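Local coordinates for protein homoserine O-acetyltransferase (Bacillus anthracis str. 'Ames Ancestor', PDB 3I1I) that probably transfers the acetyl group of acetyl-CoA to the hydroxyl of L-homoserine, at residues L148-G153 against E367-K372; I45-Y50 against K79-N84; Q194-A199 against N278-T283. All blocks are in the same frame, centred on the assembly; numbering follows the deposited sequence.

Contact 1: L148-G153 against E367-K372; sequences LHAVMG and EFLNRK
H149 sets its CG anti to the backbone N (chi1 -174°), which carries the imidazole out to the backbone of helix 362-370, to the carbonyl of L369; L369 turns its CG anti to its own carbonyl carbon (chi1 -69°), an arrangement in which CD2 comes up to A150. The pairing joins two elements of the alpha/beta-hydrolase fold, the central strand that runs into the presumed nucleophile elbow and the C-terminal helix lying over one face of the sheet. H149 NE2 donates to L369 O at 2.8 Å with an N-H...O angle of 155°. The oxygen sits at the ring edge, close to the imidazole plane, and the nitrogen lies in the carbonyl plane. Histidine suits the place because its ring can span the gap and still offer a ring N-H to a backbone carbonyl of the helix. Its ring also meets that of Y86. A small residue is equally apt at A150, whose CB points at the helix and lets it come near: the two CA atoms of A150 and L369 are 7.3 Å apart. L369 also packs on I45 of the neighbouring strand, so one leucine bridges two strands. R174 donates through NH2 to R371 O. Apart from the histidine bond, the apolar part of the contact comes down to one methyl of the leucine, L369 CD2, resting 3.6 Å from A150 CB.

Contact 2: I45-Y50 against K79-N84; sequences ILICHY and KAIDTN
The hydrophobic layer over one face of the central sheet in this alpha/beta-hydrolase fold takes in I81, from the short, weakly bonded strand at about 81-82, which packs against I45 and I47 of strand 44-48. These two residues are two apart on the strand, so both CB atoms leave it on the same face, toward I81. The isoleucine answers with a different branch for each. Its CG2 methyl lies 3.8 Å from I45 CD1, while its own CD1 approaches I47 CD1 at 4.3 Å, a looser touch. With chi2 at -177° the I45 chain is extended, and CD1 at its end is the atom that touches I81; the two side chains cross obliquely. Branched aliphatic residues suit such a place, since each presents methyls in two directions without any polar atom to satisfy. M152 and V88 of the flanking strands, with V365 and L369 of helix 362-370, enclose I81 further. Beyond it the chain turns: the CB of D82 points away from segment 45-50, and D82 OD1 accepts from N84 N at 3.1 Å, closing an Asx turn. Contact across the segments is thus purely dispersive and hydrophobic, which implies that it rests on the fit of methyl groups and the exclusion of water rather than on directional bonds.

Contact 3: Q194-A199 against N278-T283; sequences QNAIEA and NSWMYT
Apolar packing carries most of this helix-to-helix contact, and I197 and M281 lie at its centre, their CA atoms 5.2 Å apart. So close an approach puts the isoleucine against backbone as well as side chain: I197 CD1 lies 3.9 Å from M281 O, and CG1 is about as near to the same oxygen. With CG1 of I197 at chi1 -66°, the other branch, CG2, stands anti to the backbone N and meets M281 CE at 4.2 Å. M281 is a selenomethionine whose chain bends at its last torsion (chi3 23°), and the two side chains cross at about a right angle. A flexible, unbranched chain can fold in this way beside a rigid, beta-branched one. The aromatic part is smaller. A196 CB sits at the edge of the W280 indole, near its plane and 4.1 Å from NE1, where a bare methyl suits a bulky ring. Helices 186-202 and 277-289 belong to the helical region inserted between strands 174-178 and 309-313 of the alpha/beta-hydrolase fold, and helix 217-228 packs against both A196 and W280. Polar interactions run within each helix and outward. Q194 NE2 donates to E198 OE2 at 2.9 Å, from above the carboxylate plane, while E198 OE1 forms a salt bridge to R225 of a second subunit. On the other helix, S279 O accepts two hydrogen bonds, from T283 OG1 (3.0 Å) and T283 N, on opposite faces of its carbonyl plane.

Overall arrangement
Contacts 1 and 2 adjoin in one part of the sheet-and-helix core, their centres about 9 Å apart: strands 150-154 and 44-48 are neighbours in the central sheet, probably hydrogen-bonded through M152 O to C48 N (2.8 Å), and helix 362-370 meets segment 79-84 where L369 CD1 nears A80 O. Contact 3 stands on the opposite side of the chain's centre, about 33 Å from contact 1 and about 29 Å from contact 2 between centres, and in sequence falls within the loop that contact 1 closes. G153 in contact 1 begins the GxSxG pattern whose S155, with H351 and D318, would form the catalytic triad. Contact 3 instead adjoins a second subunit.

Contact 1: L148-G153 against E367-K372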
loop_
_atom_site.group_PDB
_atom_site.type_symbol
_atom_site.label_atom_id
_atom_site.label_comp_id
_atom_site.label_asym_id
_atom_site.label_seq_id
_atom_site.Cartn_x
_atom_site.Cartn_y
_atom_site.Cartn_z
ATOM N N LEU A 148 -26.697 2.739 -29.997
ATOM C CA LEU A 148 -26.980 2.092 -28.736
ATOM C C LEU A 148 -28.120 2.829 -28.048
ATOM O O LEU A 148 -28.113 4.035 -27.966
ATOM C CB LEU A 148 -25.733 2.090 -27.861
ATOM C CG LEU A 148 -24.518 1.344 -28.422
ATOM C CD1 LEU A 148 -23.305 1.440 -27.501
ATOM C CD2 LEU A 148 -24.863 -0.115 -28.749
ATOM N N HIS A 149 -29.097 2.104 -27.549
ATOM C CA HIS A 149 -30.167 2.702 -26.737
ATOM C C HIS A 149 -29.546 3.238 -25.448
ATOM O O HIS A 149 -29.956 4.272 -24.946
ATOM C CB HIS A 149 -31.233 1.638 -26.404
ATOM C CG HIS A 149 -32.445 2.174 -25.708
ATOM N ND1 HIS A 149 -33.475 2.812 -26.378
ATOM C CD2 HIS A 149 -32.805 2.153 -24.403
ATOM C CE1 HIS A 149 -34.399 3.184 -25.508
ATOM N NE2 HIS A 149 -34.018 2.795 -24.304
ATOM N N ALA A 150 -28.541 2.526 -24.931
ATOM C CA ALA A 150 -27.770 2.961 -23.735
ATOM C C ALA A 150 -26.448 2.237 -23.668
ATOM O O ALA A 150 -26.327 1.100 -24.163
ATOM C CB ALA A 150 -28.552 2.714 -22.385
ATOM N N VAL A 151 -25.476 2.916 -23.067
ATOM C CA VAL A 151 -24.239 2.311 -22.655
ATOM C C VAL A 151 -24.066 2.614 -21.149
ATOM O O VAL A 151 -24.363 3.684 -20.670
ATOM C CB VAL A 151 -23.037 2.833 -23.459
ATOM C CG1 VAL A 151 -22.781 4.323 -23.161
ATOM C CG2 VAL A 151 -21.797 1.993 -23.156
HETATM N N MSE A 152 -23.585 1.648 -20.405
HETATM C CA MSE A 152 -23.560 1.765 -18.958
HETATM C C MSE A 152 -22.626 0.780 -18.307
HETATM O O MSE A 152 -22.237 -0.202 -18.903
HETATM C CB MSE A 152 -24.951 1.582 -18.395
HETATM C CG MSE A 152 -25.584 0.298 -18.775
HETATM SE SE MSE A 152 -27.524 0.342 -18.274
HETATM C CE MSE A 152 -27.387 0.732 -16.237
ATOM N N GLY A 153 -22.279 1.099 -17.072
ATOM C CA GLY A 153 -21.401 0.299 -16.270
ATOM C C GLY A 153 -21.049 0.952 -14.933
ATOM O O GLY A 153 -21.200 2.189 -14.745
ATOM N N GLU A 367 -36.614 4.127 -15.330
ATOM C CA GLU A 367 -37.198 5.403 -15.778
ATOM C C GLU A 367 -36.314 6.063 -16.840
ATOM O O GLU A 367 -36.796 6.591 -17.835
ATOM C CB GLU A 367 -37.395 6.328 -14.559
ATOM C CG GLU A 367 -37.723 7.822 -14.796
ATOM C CD GLU A 367 -37.774 8.635 -13.452
ATOM O OE1 GLU A 367 -37.219 9.753 -13.364
ATOM O OE2 GLU A 367 -38.355 8.129 -12.463
ATOM N N PHE A 368 -35.007 6.032 -16.629
ATOM C CA PHE A 368 -34.075 6.682 -17.525
ATOM C C PHE A 368 -33.984 5.979 -18.884
ATOM O O PHE A 368 -33.934 6.633 -19.929
ATOM C CB PHE A 368 -32.703 6.746 -16.871
ATOM C CG PHE A 368 -31.767 7.653 -17.551
ATOM C CD1 PHE A 368 -31.892 9.011 -17.408
ATOM C CD2 PHE A 368 -30.752 7.163 -18.334
ATOM C CE1 PHE A 368 -31.004 9.888 -18.044
ATOM C CE2 PHE A 368 -29.872 8.038 -18.973
ATOM C CZ PHE A 368 -30.004 9.390 -18.821
ATOM N N LEU A 369 -34.021 4.657 -18.870
ATOM C CA LEU A 369 -34.042 3.883 -20.107
ATOM C C LEU A 369 -35.307 4.156 -20.930
ATOM O O LEU A 369 -35.314 3.960 -22.139
ATOM C CB LEU A 369 -33.915 2.395 -19.808
ATOM C CG LEU A 369 -32.552 1.976 -19.268
ATOM C CD1 LEU A 369 -32.575 0.480 -18.902
ATOM C CD2 LEU A 369 -31.401 2.324 -20.279
ATOM N N ASN A 370 -36.355 4.637 -20.272
ATOM C CA ASN A 370 -37.600 4.989 -20.931
ATOM C C ASN A 370 -37.802 6.460 -21.234
ATOM O O ASN A 370 -38.757 6.809 -21.855
ATOM C CB ASN A 370 -38.761 4.488 -20.082
ATOM C CG ASN A 370 -38.888 3.007 -20.166
ATOM O OD1 ASN A 370 -39.145 2.483 -21.250
ATOM N ND2 ASN A 370 -38.655 2.303 -19.057
ATOM N N ARG A 371 -36.914 7.334 -20.806
ATOM C CA ARG A 371 -37.044 8.731 -21.162
ATOM C C ARG A 371 -36.501 8.956 -22.590
ATOM O O ARG A 371 -35.526 8.315 -23.007
ATOM C CB ARG A 371 -36.299 9.573 -20.144
ATOM C CG ARG A 371 -36.259 11.044 -20.425
ATOM C CD ARG A 371 -35.252 11.677 -19.512
ATOM N NE ARG A 371 -35.640 11.501 -18.107
ATOM C CZ ARG A 371 -36.531 12.270 -17.477
ATOM N NH1 ARG A 371 -37.112 13.289 -18.119
ATOM N NH2 ARG A 371 -36.831 12.035 -16.194
ATOM N N LYS A 372 -37.138 9.867 -23.321
ATOM C CA LYS A 372 -36.755 10.137 -24.702
ATOM C C LYS A 372 -35.459 10.959 -24.801
ATOM O O LYS A 372 -35.128 11.749 -23.921
ATOM C CB LYS A 372 -37.892 10.849 -25.447
ATOM C CG LYS A 372 -38.018 12.334 -25.131
ATOM C CD LYS A 372 -39.234 12.961 -25.839
ATOM C CE LYS A 372 -39.063 14.469 -25.992
ATOM N NZ LYS A 372 -38.069 14.805 -27.081
#

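Contact 2: I45-Y50 against K79-N84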
loop_
_atom_site.group_PDB
_atom_site.type_symbol
_atom_site.label_atom_id
_atom_site.label_comp_id
_atom_site.label_asym_id
_atom_site.label_seq_id
_atom_site.Cartn_x
_atom_site.Cartn_y
_atom_site.Cartn_z
ATOM N N ILE A 45 -28.442 -2.345 -25.505
ATOM C CA ILE A 45 -27.784 -1.763 -24.338
ATOM C C ILE A 45 -26.447 -2.451 -24.154
ATOM O O ILE A 45 -26.392 -3.670 -24.043
ATOM C CB ILE A 45 -28.630 -1.958 -23.067
ATOM C CG1 ILE A 45 -29.999 -1.277 -23.245
ATOM C CG2 ILE A 45 -27.896 -1.408 -21.878
ATOM C CD1 ILE A 45 -30.973 -1.307 -22.007
ATOM N N LEU A 46 -25.372 -1.687 -24.148
ATOM C CA LEU A 46 -24.046 -2.232 -23.908
ATOM C C LEU A 46 -23.695 -1.998 -22.450
ATOM O O LEU A 46 -23.826 -0.883 -21.984
ATOM C CB LEU A 46 -23.019 -1.546 -24.825
ATOM C CG LEU A 46 -21.552 -1.949 -24.630
ATOM C CD1 LEU A 46 -21.327 -3.461 -24.843
ATOM C CD2 LEU A 46 -20.645 -1.092 -25.507
ATOM N N ILE A 47 -23.316 -3.065 -21.741
ATOM C CA ILE A 47 -22.882 -3.053 -20.339
ATOM C C ILE A 47 -21.369 -3.259 -20.327
ATOM O O ILE A 47 -20.840 -4.137 -21.008
ATOM C CB ILE A 47 -23.467 -4.259 -19.543
ATOM C CG1 ILE A 47 -24.996 -4.302 -19.599
ATOM C CG2 ILE A 47 -23.040 -4.230 -18.063
ATOM C CD1 ILE A 47 -25.687 -3.136 -19.024
ATOM N N CYS A 48 -20.664 -2.468 -19.536
ATOM C CA CYS A 48 -19.218 -2.572 -19.435
ATOM C C CYS A 48 -18.856 -3.014 -18.029
ATOM O O CYS A 48 -19.435 -2.512 -17.055
ATOM C CB CYS A 48 -18.619 -1.220 -19.686
ATOM S SG CYS A 48 -19.137 -0.516 -21.254
ATOM N N HIS A 49 -17.879 -3.909 -17.919
ATOM C CA HIS A 49 -17.539 -4.500 -16.631
ATOM C C HIS A 49 -16.460 -3.762 -15.824
ATOM O O HIS A 49 -15.695 -2.972 -16.366
ATOM C CB HIS A 49 -17.271 -6.004 -16.787
ATOM C CG HIS A 49 -15.886 -6.369 -17.214
ATOM N ND1 HIS A 49 -14.784 -6.206 -16.402
ATOM C CD2 HIS A 49 -15.445 -7.023 -18.315
ATOM C CE1 HIS A 49 -13.715 -6.691 -17.012
ATOM N NE2 HIS A 49 -14.092 -7.210 -18.168
ATOM N N TYR A 50 -16.451 -3.997 -14.518
ATOM C CA TYR A 50 -15.543 -3.297 -13.613
ATOM C C TYR A 50 -14.226 -4.082 -13.441
ATOM O O TYR A 50 -14.092 -5.192 -13.948
ATOM C CB TYR A 50 -16.201 -2.988 -12.234
ATOM C CG TYR A 50 -16.701 -4.180 -11.471
ATOM C CD1 TYR A 50 -15.876 -4.846 -10.572
ATOM C CD2 TYR A 50 -17.995 -4.672 -11.670
ATOM C CE1 TYR A 50 -16.320 -5.980 -9.857
ATOM C CE2 TYR A 50 -18.461 -5.787 -10.969
ATOM C CZ TYR A 50 -17.611 -6.422 -10.054
ATOM O OH TYR A 50 -18.050 -7.501 -9.360
ATOM N N LYS A 79 -36.944 -7.121 -15.262
ATOM C CA LYS A 79 -36.062 -6.338 -14.403
ATOM C C LYS A 79 -35.821 -4.924 -14.965
ATOM O O LYS A 79 -36.332 -4.554 -16.020
ATOM C CB LYS A 79 -34.741 -7.104 -14.170
ATOM C CG LYS A 79 -34.949 -8.432 -13.406
ATOM C CD LYS A 79 -33.636 -9.209 -13.185
ATOM C CE LYS A 79 -33.831 -10.455 -12.283
ATOM N NZ LYS A 79 -32.685 -11.433 -12.378
ATOM N N ALA A 80 -35.027 -4.133 -14.254
ATOM C CA ALA A 80 -34.854 -2.724 -14.601
ATOM C C ALA A 80 -34.292 -2.551 -16.009
ATOM O O ALA A 80 -34.625 -1.599 -16.686
ATOM C CB ALA A 80 -33.936 -2.030 -13.560
ATOM N N ILE A 81 -33.358 -3.430 -16.373
ATOM C CA ILE A 81 -32.835 -3.550 -17.725
ATOM C C ILE A 81 -33.489 -4.834 -18.218
ATOM O O ILE A 81 -32.993 -5.951 -18.023
ATOM C CB ILE A 81 -31.325 -3.654 -17.720
ATOM C CG1 ILE A 81 -30.723 -2.438 -17.030
ATOM C CG2 ILE A 81 -30.792 -3.793 -19.136
ATOM C CD1 ILE A 81 -29.264 -2.538 -16.797
ATOM N N ASP A 82 -34.654 -4.650 -18.803
ATOM C CA ASP A 82 -35.566 -5.734 -19.109
ATOM C C ASP A 82 -35.195 -6.464 -20.415
ATOM O O ASP A 82 -35.380 -5.938 -21.525
ATOM C CB ASP A 82 -36.967 -5.133 -19.199
ATOM C CG ASP A 82 -38.054 -6.168 -19.316
ATOM O OD1 ASP A 82 -37.768 -7.392 -19.297
ATOM O OD2 ASP A 82 -39.218 -5.730 -19.440
ATOM N N THR A 83 -34.695 -7.681 -20.279
ATOM C CA THR A 83 -34.329 -8.493 -21.443
ATOM C C THR A 83 -35.529 -9.017 -22.287
ATOM O O THR A 83 -35.312 -9.553 -23.375
ATOM C CB THR A 83 -33.478 -9.695 -21.025
ATOM O OG1 THR A 83 -34.188 -10.461 -20.035
ATOM C CG2 THR A 83 -32.160 -9.230 -20.466
ATOM N N ASN A 84 -36.777 -8.842 -21.836
ATOM C CA ASN A 84 -37.922 -9.037 -22.750
ATOM C C ASN A 84 -38.046 -7.870 -23.712
ATOM O O ASN A 84 -38.826 -7.915 -24.643
ATOM C CB ASN A 84 -39.261 -9.149 -22.019
ATOM C CG ASN A 84 -39.330 -10.320 -21.130
ATOM O OD1 ASN A 84 -38.836 -11.397 -21.470
ATOM N ND2 ASN A 84 -39.952 -10.139 -19.962
#

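Contact 3: Q194-A199 against N278-T283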
loop_
_atom_site.group_PDB
_atom_site.type_symbol
_atom_site.label_atom_id
_atom_site.label_comp_id
_atom_site.label_asym_id
_atom_site.label_seq_id
_atom_site.Cartn_x
_atom_site.Cartn_y
_atom_site.Cartn_z
ATOM N N GLN A 194 -1.173 3.443 -8.276
ATOM C CA GLN A 194 0.293 3.496 -8.200
ATOM C C GLN A 194 0.828 2.544 -7.119
ATOM O O GLN A 194 1.707 1.718 -7.386
ATOM C CB GLN A 194 0.796 4.909 -7.881
ATOM C CG GLN A 194 2.302 4.992 -7.872
ATOM C CD GLN A 194 2.884 6.335 -7.488
ATOM O OE1 GLN A 194 2.164 7.274 -7.138
ATOM N NE2 GLN A 194 4.222 6.434 -7.541
ATOM N N ASN A 195 0.324 2.678 -5.897
ATOM C CA ASN A 195 0.753 1.820 -4.819
ATOM C C ASN A 195 0.589 0.322 -5.105
ATOM O O ASN A 195 1.446 -0.496 -4.695
ATOM C CB ASN A 195 0.057 2.201 -3.513
ATOM C CG ASN A 195 0.591 3.511 -2.913
ATOM O OD1 ASN A 195 1.637 4.033 -3.344
ATOM N ND2 ASN A 195 -0.133 4.056 -1.925
ATOM N N ALA A 196 -0.477 -0.043 -5.814
ATOM C CA ALA A 196 -0.694 -1.464 -6.151
ATOM C C ALA A 196 0.356 -1.928 -7.161
ATOM O O ALA A 196 0.997 -2.964 -6.983
ATOM C CB ALA A 196 -2.128 -1.701 -6.696
ATOM N N ILE A 197 0.538 -1.149 -8.218
ATOM C CA ILE A 197 1.576 -1.452 -9.191
ATOM C C ILE A 197 2.939 -1.591 -8.504
ATOM O O ILE A 197 3.646 -2.573 -8.704
ATOM C CB ILE A 197 1.657 -0.379 -10.277
ATOM C CG1 ILE A 197 0.352 -0.404 -11.113
ATOM C CG2 ILE A 197 2.853 -0.620 -11.115
ATOM C CD1 ILE A 197 0.095 0.865 -11.998
ATOM N N GLU A 198 3.302 -0.621 -7.684
ATOM C CA GLU A 198 4.575 -0.702 -6.995
ATOM C C GLU A 198 4.699 -1.868 -6.000
ATOM O O GLU A 198 5.761 -2.449 -5.891
ATOM C CB GLU A 198 4.911 0.639 -6.350
ATOM C CG GLU A 198 5.420 1.572 -7.463
ATOM C CD GLU A 198 5.740 2.963 -7.007
ATOM O OE1 GLU A 198 6.132 3.111 -5.816
ATOM O OE2 GLU A 198 5.641 3.895 -7.867
ATOM N N ALA A 199 3.617 -2.229 -5.326
ATOM C CA ALA A 199 3.637 -3.390 -4.430
ATOM C C ALA A 199 3.964 -4.698 -5.212
ATOM O O ALA A 199 4.796 -5.498 -4.788
ATOM C CB ALA A 199 2.305 -3.508 -3.657
ATOM N N ASN A 278 0.618 -9.330 -13.650
ATOM C CA ASN A 278 0.894 -8.383 -14.737
ATOM C C ASN A 278 -0.411 -7.760 -15.268
ATOM O O ASN A 278 -0.467 -6.544 -15.535
ATOM C CB ASN A 278 1.657 -9.054 -15.883
ATOM C CG ASN A 278 3.103 -9.415 -15.511
ATOM O OD1 ASN A 278 3.671 -8.896 -14.550
ATOM N ND2 ASN A 278 3.707 -10.275 -16.293
ATOM N N SER A 279 -1.448 -8.595 -15.381
ATOM C CA SER A 279 -2.728 -8.154 -15.837
ATOM C C SER A 279 -3.284 -7.091 -14.871
ATOM O O SER A 279 -3.828 -6.044 -15.284
ATOM C CB SER A 279 -3.697 -9.332 -15.948
ATOM O OG SER A 279 -3.380 -10.133 -17.073
ATOM N N TRP A 280 -3.144 -7.383 -13.587
ATOM C CA TRP A 280 -3.575 -6.466 -12.555
ATOM C C TRP A 280 -2.857 -5.131 -12.716
ATOM O O TRP A 280 -3.493 -4.110 -12.658
ATOM C CB TRP A 280 -3.297 -7.055 -11.162
ATOM C CG TRP A 280 -3.909 -6.240 -10.080
ATOM C CD1 TRP A 280 -3.472 -5.025 -9.593
ATOM C CD2 TRP A 280 -5.093 -6.556 -9.380
ATOM N NE1 TRP A 280 -4.329 -4.578 -8.619
ATOM C CE2 TRP A 280 -5.333 -5.502 -8.465
ATOM C CE3 TRP A 280 -5.974 -7.640 -9.421
ATOM C CZ2 TRP A 280 -6.424 -5.495 -7.608
ATOM C CZ3 TRP A 280 -7.080 -7.632 -8.575
ATOM C CH2 TRP A 280 -7.284 -6.570 -7.664
HETATM N N MSE A 281 -1.548 -5.150 -12.941
HETATM C CA MSE A 281 -0.804 -3.906 -13.122
HETATM C C MSE A 281 -1.353 -3.086 -14.307
HETATM O O MSE A 281 -1.551 -1.873 -14.159
HETATM C CB MSE A 281 0.696 -4.125 -13.396
HETATM C CG MSE A 281 1.524 -4.774 -12.316
HETATM SE SE MSE A 281 3.435 -4.794 -12.922
HETATM C CE MSE A 281 3.408 -3.404 -14.174
ATOM N N TYR A 282 -1.523 -3.722 -15.473
ATOM C CA TYR A 282 -1.961 -2.996 -16.688
ATOM C C TYR A 282 -3.332 -2.368 -16.496
ATOM O O TYR A 282 -3.555 -1.212 -16.904
ATOM C CB TYR A 282 -1.981 -3.892 -17.916
ATOM C CG TYR A 282 -0.655 -3.963 -18.606
ATOM C CD1 TYR A 282 0.312 -4.843 -18.183
ATOM C CD2 TYR A 282 -0.349 -3.135 -19.686
ATOM C CE1 TYR A 282 1.544 -4.903 -18.800
ATOM C CE2 TYR A 282 0.889 -3.209 -20.314
ATOM C CZ TYR A 282 1.822 -4.096 -19.854
ATOM O OH TYR A 282 3.059 -4.211 -20.421
ATOM N N THR A 283 -4.211 -3.103 -15.815
ATOM C CA THR A 283 -5.571 -2.625 -15.540
ATOM C C THR A 283 -5.494 -1.486 -14.518
ATOM O O THR A 283 -6.145 -0.466 -14.711
ATOM C CB THR A 283 -6.465 -3.771 -15.036
ATOM O OG1 THR A 283 -6.442 -4.806 -16.003
ATOM C CG2 THR A 283 -7.928 -3.320 -14.829
#